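Local atomic coordinates of subtilisin-like protein (Prochloron didemni, PDB entry 3ZXX), a protein that is the subtilisin-like protease domain of PatA, which probably cleaves peptide bonds as a serine endopeptidase of the S8 family. Residues A[53-58]-A[99-104]. Sequence-based numbering, arbitrary orientation.
Sequences LPTLAP and PIFSDD
The phenyl ring of Phe101 meets Thr55 at a slant, neither flat on a face nor squarely at an edge: methyl CG2 of Thr55 lies 3.9 Å from Phe101 CE2, and hydroxyl OG1 of Thr55 lies near CE2 and CZ. The ring also touches Pro37, Met67 and Ile108. Thr55 straddles two surfaces, because its methyl is anti to the backbone N and its hydroxyl anti to the carbonyl carbon (chi1 -55°). The methyl is brought to the backbone of 99-104, with CG2 3.3 Å from Phe101 O, whereas OG1 lies against CG of Pro99. That pyrrolidine ring takes the other end of 53-58 on its CG and CD atoms; CD lies 3.4 Å from Leu53 O, and CG touches Pro54 O.

Both segments leave adjacent parallel strands, 49-52 and 94-99, at the margin of the seven-stranded sheet of the subtilisin alpha/beta fold. Leu53 bonds through its backbone to Ile97, and Arg119 of helix 110-122 donates to Pro54 O. Ile100 bonds through its backbone to Asp35, a predicted member of the charge relay system, whose side chain lies about 7 Å from that of Phe101. No direct hydrogen bond joins 53-58 to 99-104, and water carries the polar link. One molecule accepts from Leu56 N (2.8 Å to its oxygen) and donates to Phe101 O; another donates to both Leu56 O and Ser102 O.

At the far end Ser102 CB comes within 3.2 Å of Leu56 O. The Ser102 hydroxyl is turned back over its own main chain (chi1 53°), which places OG 3.5 Å from Pro58 CA and beside that proline's ring. A third water lies 2.9 Å from Ser102 OG and within hydrogen-bonding distance of Pro58 O, though with more acceptors around it than protons to give.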
loop_
_atom_site.group_PDB
_atom_site.type_symbol
_atom_site.label_atom_id
_atom_site.label_comp_id
_atom_site.label_asym_id
_atom_site.label_seq_id
_atom_site.Cartn_x
_atom_site.Cartn_y
_atom_site.Cartn_z
ATOM N N LEU A 53 -2.643 -13.715 10.136
ATOM C CA LEU A 53 -3.037 -13.490 11.527
ATOM C C LEU A 53 -4.493 -13.944 11.706
ATOM O O LEU A 53 -5.307 -13.763 10.802
ATOM C CB LEU A 53 -2.868 -12.013 11.907
ATOM C CG LEU A 53 -1.460 -11.549 12.275
ATOM C CD1 LEU A 53 -0.462 -11.744 11.154
ATOM C CD2 LEU A 53 -1.471 -10.088 12.692
ATOM N N PRO A 54 -4.820 -14.559 12.851
ATOM C CA PRO A 54 -6.181 -15.085 13.023
ATOM C C PRO A 54 -7.243 -13.991 13.083
ATOM O O PRO A 54 -6.971 -12.884 13.546
ATOM C CB PRO A 54 -6.112 -15.833 14.359
ATOM C CG PRO A 54 -4.990 -15.189 15.096
ATOM C CD PRO A 54 -3.980 -14.837 14.028
ATOM N N THR A 55 -8.442 -14.315 12.606
ATOM C CA THR A 55 -9.572 -13.389 12.670
ATOM C C THR A 55 -10.097 -13.418 14.097
ATOM O O THR A 55 -10.344 -14.495 14.646
ATOM C CB THR A 55 -10.690 -13.782 11.681
ATOM O OG1 THR A 55 -10.146 -13.877 10.358
ATOM C CG2 THR A 55 -11.803 -12.745 11.688
ATOM N N LEU A 56 -10.226 -12.241 14.699
ATOM C CA LEU A 56 -10.595 -12.115 16.114
ATOM C C LEU A 56 -12.099 -11.931 16.288
ATOM O O LEU A 56 -12.810 -11.644 15.328
ATOM C CB LEU A 56 -9.863 -10.927 16.750
ATOM C CG LEU A 56 -8.452 -11.156 17.307
ATOM C CD1 LEU A 56 -7.750 -12.299 16.615
ATOM C CD2 LEU A 56 -7.626 -9.880 17.225
ATOM N N ALA A 57 -12.565 -12.095 17.525
ATOM C CA ALA A 57 -13.943 -11.764 17.900
ATOM C C ALA A 57 -14.214 -10.280 17.645
ATOM O O ALA A 57 -13.272 -9.474 17.616
ATOM C CB ALA A 57 -14.187 -12.099 19.363
ATOM N N PRO A 58 -15.494 -9.909 17.450
ATOM C CA PRO A 58 -15.870 -8.525 17.113
ATOM C C PRO A 58 -15.294 -7.452 18.041
ATOM O O PRO A 58 -14.927 -6.367 17.564
ATOM C CB PRO A 58 -17.402 -8.544 17.216
ATOM C CG PRO A 58 -17.774 -9.945 16.891
ATOM C CD PRO A 58 -16.666 -10.807 17.438
ATOM N N PRO A 99 -6.412 -9.530 9.005
ATOM C CA PRO A 99 -7.815 -9.219 8.786
ATOM C C PRO A 99 -8.177 -7.930 9.510
ATOM O O PRO A 99 -7.736 -7.719 10.646
ATOM C CB PRO A 99 -8.545 -10.402 9.409
ATOM C CG PRO A 99 -7.621 -10.905 10.472
ATOM C CD PRO A 99 -6.234 -10.653 9.946
ATOM N N ILE A 100 -8.929 -7.062 8.841
ATOM C CA ILE A 100 -9.493 -5.881 9.504
ATOM C C ILE A 100 -10.989 -6.050 9.763
ATOM O O ILE A 100 -11.691 -5.071 10.001
ATOM C CB ILE A 100 -9.182 -4.568 8.748
ATOM C CG1 ILE A 100 -9.769 -4.548 7.328
ATOM C CG2 ILE A 100 -7.676 -4.335 8.711
ATOM C CD1 ILE A 100 -9.476 -3.230 6.597
ATOM N N PHE A 101 -11.445 -7.305 9.748
ATOM C CA PHE A 101 -12.836 -7.676 9.983
ATOM C C PHE A 101 -12.879 -8.796 11.017
ATOM O O PHE A 101 -11.883 -9.483 11.231
ATOM C CB PHE A 101 -13.467 -8.187 8.679
ATOM C CG PHE A 101 -12.787 -9.409 8.130
ATOM C CD1 PHE A 101 -11.656 -9.290 7.336
ATOM C CD2 PHE A 101 -13.245 -10.677 8.447
ATOM C CE1 PHE A 101 -11.005 -10.413 6.852
ATOM C CE2 PHE A 101 -12.619 -11.804 7.948
ATOM C CZ PHE A 101 -11.491 -11.673 7.155
ATOM N N SER A 102 -14.030 -8.961 11.657
ATOM C CA SER A 102 -14.344 -10.176 12.410
ATOM C C SER A 102 -15.364 -10.982 11.584
ATOM O O SER A 102 -15.204 -12.180 11.388
ATOM C CB SER A 102 -14.895 -9.834 13.792
ATOM O OG SER A 102 -15.996 -8.942 13.685
ATOM N N ASP A 103 -16.388 -10.297 11.082
ATOM C CA ASP A 103 -17.338 -10.848 10.104
ATOM C C ASP A 103 -17.191 -10.010 8.833
ATOM O O ASP A 103 -17.447 -8.801 8.858
ATOM C CB ASP A 103 -18.756 -10.739 10.661
ATOM C CG ASP A 103 -19.828 -11.360 9.744
ATOM O OD1 ASP A 103 -19.692 -11.346 8.506
ATOM O OD2 ASP A 103 -20.834 -11.842 10.291
ATOM N N ASP A 104 -16.798 -10.654 7.730
ATOM C CA ASP A 104 -16.535 -9.955 6.463
ATOM C C ASP A 104 -17.755 -9.232 5.863
ATOM O O ASP A 104 -17.602 -8.444 4.927
ATOM C CB ASP A 104 -15.906 -10.899 5.407
ATOM C CG ASP A 104 -16.694 -12.212 5.222
ATOM O OD1 ASP A 104 -17.553 -12.533 6.062
ATOM O OD2 ASP A 104 -16.429 -12.953 4.258
HETATM O O HOH W 1 -9.984 -9.767 13.404
HETATM O O HOH W 2 -14.662 -13.735 13.849
HETATM O O HOH W 3 -15.393 -6.274 14.588
#